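Fatty acid synthase 1, isoform A (Drosophila melanogaster, PDB 6FN6) probably catalyses the de novo synthesis of long-chain saturated fatty acids from acetyl-CoA and malonyl-CoA with NADPH, here represented by its dehydratase, enoylreductase and ketoreductase region. Local coordinates at residues A[643-655]-A[898-910]. Residues are numbered along the deposited sequence; the frame is centred on the assembly and turned at random.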
loop_
_atom_site.group_PDB
_atom_site.type_symbol
_atom_site.label_atom_id
_atom_site.label_comp_id
_atom_site.label_asym_id
_atom_site.label_seq_id
_atom_site.Cartn_x
_atom_site.Cartn_y
_atom_site.Cartn_z
ATOM N N PHE A 643 10.024 18.545 29.384
ATOM C CA PHE A 643 10.471 18.685 30.763
ATOM C C PHE A 643 9.476 19.465 31.615
ATOM O O PHE A 643 8.660 20.231 31.104
ATOM C CB PHE A 643 11.832 19.388 30.816
ATOM C CG PHE A 643 11.776 20.846 30.447
ATOM C CD1 PHE A 643 11.505 21.807 31.406
ATOM C CD2 PHE A 643 11.997 21.256 29.143
ATOM C CE1 PHE A 643 11.452 23.146 31.073
ATOM C CE2 PHE A 643 11.946 22.595 28.805
ATOM C CZ PHE A 643 11.672 23.540 29.772
ATOM N N ALA A 644 9.570 19.263 32.924
ATOM C CA ALA A 644 8.903 20.118 33.893
ATOM C C ALA A 644 9.977 20.801 34.730
ATOM O O ALA A 644 10.932 20.159 35.170
ATOM C CB ALA A 644 7.959 19.318 34.769
ATOM N N GLY A 645 9.824 22.102 34.946
ATOM C CA GLY A 645 10.825 22.863 35.665
ATOM C C GLY A 645 10.368 24.250 36.064
ATOM O O GLY A 645 9.179 24.490 36.270
ATOM N N ARG A 646 11.323 25.169 36.170
ATOM C CA ARG A 646 11.035 26.534 36.588
ATOM C C ARG A 646 11.395 27.561 35.522
ATOM O O ARG A 646 12.357 27.394 34.771
ATOM C CB ARG A 646 11.769 26.856 37.890
ATOM C CG ARG A 646 11.229 26.091 39.084
ATOM C CD ARG A 646 11.844 26.565 40.386
ATOM N NE ARG A 646 11.351 25.795 41.523
ATOM C CZ ARG A 646 10.183 26.008 42.125
ATOM N NH1 ARG A 646 9.820 25.254 43.152
ATOM N NH2 ARG A 646 9.373 26.972 41.703
ATOM N N ASP A 647 10.604 28.627 35.472
ATOM C CA ASP A 647 10.796 29.704 34.511
ATOM C C ASP A 647 11.980 30.572 34.931
ATOM O O ASP A 647 12.519 30.406 36.025
ATOM C CB ASP A 647 9.516 30.542 34.416
ATOM C CG ASP A 647 9.563 31.566 33.301
ATOM O OD1 ASP A 647 9.299 31.193 32.139
ATOM O OD2 ASP A 647 9.861 32.745 33.589
ATOM N N THR A 648 12.387 31.491 34.060
ATOM C CA THR A 648 13.385 32.498 34.409
ATOM C C THR A 648 12.972 33.262 35.665
ATOM O O THR A 648 13.819 33.774 36.398
ATOM C CB THR A 648 13.600 33.497 33.249
ATOM O OG1 THR A 648 14.164 32.816 32.123
ATOM C CG2 THR A 648 14.534 34.632 33.660
ATOM N N GLN A 649 11.666 33.334 35.904
ATOM C CA GLN A 649 11.128 34.071 37.042
ATOM C C GLN A 649 10.574 33.105 38.096
ATOM O O GLN A 649 9.711 33.468 38.895
ATOM C CB GLN A 649 10.045 35.044 36.574
ATOM C CG GLN A 649 9.755 36.169 37.556
ATOM C CD GLN A 649 8.701 37.139 37.049
ATOM O OE1 GLN A 649 8.851 38.354 37.180
ATOM N NE2 GLN A 649 7.625 36.607 36.478
ATOM N N GLY A 650 11.083 31.877 38.085
ATOM C CA GLY A 650 10.785 30.893 39.113
ATOM C C GLY A 650 9.377 30.322 39.074
ATOM O O GLY A 650 8.942 29.662 40.016
ATOM N N ARG A 651 8.664 30.577 37.982
ATOM C CA ARG A 651 7.325 30.031 37.792
ATOM C C ARG A 651 7.371 28.531 37.505
ATOM O O ARG A 651 8.279 28.048 36.831
ATOM C CB ARG A 651 6.624 30.777 36.657
ATOM C CG ARG A 651 6.228 32.196 37.027
ATOM C CD ARG A 651 5.648 32.938 35.842
ATOM N NE ARG A 651 6.692 33.259 34.873
ATOM C CZ ARG A 651 6.470 33.737 33.652
ATOM N NH1 ARG A 651 5.231 33.948 33.227
ATOM N NH2 ARG A 651 7.496 33.999 32.852
ATOM N N ARG A 652 6.375 27.801 37.998
ATOM C CA ARG A 652 6.275 26.365 37.750
ATOM C C ARG A 652 5.730 26.112 36.348
ATOM O O ARG A 652 4.600 26.488 36.037
ATOM C CB ARG A 652 5.389 25.693 38.806
ATOM C CG ARG A 652 6.150 25.295 40.066
ATOM C CD ARG A 652 5.241 25.024 41.261
ATOM N NE ARG A 652 4.332 23.895 41.048
ATOM C CZ ARG A 652 3.029 24.001 40.788
ATOM N NH1 ARG A 652 2.442 25.189 40.700
ATOM N NH2 ARG A 652 2.303 22.902 40.618
ATOM N N VAL A 653 6.544 25.479 35.508
ATOM C CA VAL A 653 6.234 25.348 34.089
ATOM C C VAL A 653 6.533 23.943 33.577
ATOM O O VAL A 653 7.435 23.263 34.066
ATOM C CB VAL A 653 7.017 26.395 33.264
ATOM C CG1 VAL A 653 6.687 26.281 31.776
ATOM C CG2 VAL A 653 6.736 27.799 33.766
ATOM N N MET A 654 5.751 23.520 32.589
ATOM C CA MET A 654 6.014 22.298 31.839
ATOM C C MET A 654 6.084 22.671 30.365
ATOM O O MET A 654 5.341 23.542 29.913
ATOM C CB MET A 654 4.928 21.252 32.084
ATOM C CG MET A 654 3.533 21.835 32.166
ATOM S SD MET A 654 2.241 20.588 32.284
ATOM C CE MET A 654 1.953 20.246 30.555
ATOM N N ALA A 655 6.985 22.036 29.619
ATOM C CA ALA A 655 7.223 22.442 28.239
ATOM C C ALA A 655 7.470 21.270 27.299
ATOM O O ALA A 655 7.675 20.134 27.727
ATOM C CB ALA A 655 8.405 23.393 28.187
ATOM N N ASP A 898 15.184 17.807 42.827
ATOM C CA ASP A 898 14.048 17.621 43.722
ATOM C C ASP A 898 13.238 18.909 43.797
ATOM O O ASP A 898 13.799 19.993 43.948
ATOM C CB ASP A 898 14.519 17.201 45.114
ATOM C CG ASP A 898 14.821 15.718 45.204
ATOM O OD1 ASP A 898 13.928 14.910 44.873
ATOM O OD2 ASP A 898 15.954 15.361 45.587
ATOM N N GLU A 899 11.919 18.791 43.687
ATOM C CA GLU A 899 11.055 19.966 43.699
ATOM C C GLU A 899 10.957 20.573 45.098
ATOM O O GLU A 899 10.775 19.866 46.091
ATOM C CB GLU A 899 9.661 19.607 43.182
ATOM C CG GLU A 899 8.707 20.789 43.104
ATOM C CD GLU A 899 7.341 20.407 42.569
ATOM O OE1 GLU A 899 7.140 19.221 42.231
ATOM O OE2 GLU A 899 6.468 21.298 42.480
ATOM N N GLU A 900 11.080 21.896 45.158
ATOM C CA GLU A 900 10.933 22.640 46.404
ATOM C C GLU A 900 9.550 22.428 47.009
ATOM O O GLU A 900 8.567 22.239 46.292
ATOM C CB GLU A 900 11.181 24.133 46.173
ATOM C CG GLU A 900 12.631 24.479 45.873
ATOM C CD GLU A 900 13.014 24.215 44.431
ATOM O OE1 GLU A 900 12.206 23.611 43.696
ATOM O OE2 GLU A 900 14.126 24.617 44.028
ATOM N N ALA A 901 9.483 22.456 48.336
ATOM C CA ALA A 901 8.258 22.124 49.049
ATOM C C ALA A 901 7.225 23.242 48.935
ATOM O O ALA A 901 7.574 24.420 48.845
ATOM C CB ALA A 901 8.565 21.839 50.509
ATOM N N GLY A 902 5.952 22.853 48.938
ATOM C CA GLY A 902 4.850 23.786 48.795
ATOM C C GLY A 902 4.289 23.871 47.387
ATOM O O GLY A 902 3.179 24.367 47.188
ATOM N N LYS A 903 5.055 23.378 46.416
ATOM C CA LYS A 903 4.708 23.466 44.995
ATOM C C LYS A 903 4.204 24.860 44.616
ATOM O O LYS A 903 3.114 25.018 44.070
ATOM C CB LYS A 903 3.676 22.392 44.607
ATOM C CG LYS A 903 2.331 22.446 45.321
ATOM C CD LYS A 903 1.416 21.323 44.855
ATOM C CE LYS A 903 1.883 19.972 45.378
ATOM N NZ LYS A 903 0.977 18.865 44.977
ATOM N N LYS A 904 5.018 25.866 44.920
ATOM C CA LYS A 904 4.720 27.254 44.587
ATOM C C LYS A 904 5.874 27.819 43.765
ATOM O O LYS A 904 6.893 27.153 43.581
ATOM C CB LYS A 904 4.479 28.096 45.843
ATOM C CG LYS A 904 3.350 27.579 46.725
ATOM C CD LYS A 904 3.438 28.110 48.148
ATOM C CE LYS A 904 3.225 29.616 48.200
ATOM N NZ LYS A 904 3.403 30.163 49.573
ATOM N N ALA A 905 5.718 29.044 43.274
ATOM C CA ALA A 905 6.771 29.684 42.497
ATOM C C ALA A 905 7.902 30.151 43.405
ATOM O O ALA A 905 7.666 30.686 44.487
ATOM C CB ALA A 905 6.209 30.854 41.707
ATOM N N LEU A 906 9.135 29.937 42.954
ATOM C CA LEU A 906 10.305 30.164 43.791
ATOM C C LEU A 906 11.594 30.119 42.972
ATOM O O LEU A 906 11.755 29.262 42.107
ATOM C CB LEU A 906 10.341 29.106 44.895
ATOM C CG LEU A 906 11.550 29.037 45.825
ATOM C CD1 LEU A 906 11.691 30.319 46.615
ATOM C CD2 LEU A 906 11.412 27.847 46.754
ATOM N N GLN A 907 12.510 31.043 43.248
ATOM C CA GLN A 907 13.798 31.067 42.558
ATOM C C GLN A 907 14.659 29.883 43.012
ATOM O O GLN A 907 14.816 29.659 44.213
ATOM C CB GLN A 907 14.522 32.390 42.815
ATOM C CG GLN A 907 15.651 32.676 41.833
ATOM C CD GLN A 907 15.142 32.940 40.425
ATOM O OE1 GLN A 907 13.996 33.345 40.235
ATOM N NE2 GLN A 907 15.994 32.708 39.431
ATOM N N PRO A 908 15.233 29.129 42.057
ATOM C CA PRO A 908 15.935 27.891 42.419
ATOM C C PRO A 908 17.281 28.088 43.113
ATOM O O PRO A 908 18.026 29.015 42.791
ATOM C CB PRO A 908 16.135 27.201 41.068
ATOM C CG PRO A 908 16.209 28.311 40.092
ATOM C CD PRO A 908 15.273 29.372 40.602
ATOM N N LYS A 909 17.578 27.208 44.065
ATOM C CA LYS A 909 18.893 27.162 44.690
ATOM C C LYS A 909 19.902 26.650 43.672
ATOM O O LYS A 909 19.557 25.831 42.819
ATOM C CB LYS A 909 18.892 26.248 45.919
ATOM C CG LYS A 909 17.819 26.557 46.952
ATOM C CD LYS A 909 17.596 25.360 47.869
ATOM C CE LYS A 909 16.573 25.656 48.956
ATOM N NZ LYS A 909 15.272 26.111 48.394
ATOM N N PRO A 910 21.154 27.124 43.747
ATOM C CA PRO A 910 22.132 26.602 42.790
ATOM C C PRO A 910 22.525 25.159 43.098
ATOM O O PRO A 910 22.545 24.760 44.262
ATOM C CB PRO A 910 23.323 27.545 42.958
ATOM C CG PRO A 910 23.224 28.017 44.365
ATOM C CD PRO A 910 21.754 28.091 44.682
#
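With CG anti to its carbonyl carbon (chi1 -69°) and the chain extended from CG to NE, R646 reaches from its strand into the loop 898-910, where E900, bent at chi2 (80°), turns its carboxylate to meet it. Residues 643-655 form a β-hairpin, probably in the enoylreductase part, of the medium-chain dehydrogenase family, its strands 643-646 and 652-655 joined through a type I turn from D647 to G650; residues 898-910 are an irregular loop that folds back over the hairpin end, with a type II turn from E900 to K903. The salt bridge is carried by R646 NH1 and E900 OE1, 2.9 Å apart, with a weak bond from NE to the same oxygen. OE1 lies in the guanidinium plane but is itself approached from above the carboxylate, the two planes being 78° apart; E900 OE2 is hydrogen-bonded to Y607 of strand 601-611. Still in the guanidinium plane, but away from the NE/NH1 edge, R646 NH2 donates to K904 O at 3.1 Å, a nearly straight bond on a carbonyl lone pair, and to G650 O of its own hairpin. L906 CB lies over the rim of one face, while the in-plane acceptors hold the group's rotation. R652 lies against the K903 backbone: K903 O sits over one face of its guanidinium, 3.4 Å from CZ. Its ion pair with E899 is long, although the two flat groups are nearly coplanar. Each has a firmer partner elsewhere, R652 NH2 at P677 O and W680 O, and E899 OE1 at M682 N. This surface contact thus ties the loop between strands 891-895 and 913-915 to a hairpin of the sheet that includes strand 601-611. At the turn, L906 N donates to G650 O at 3.0 Å, approaching from the face of that carbonyl opposite R646 NH2.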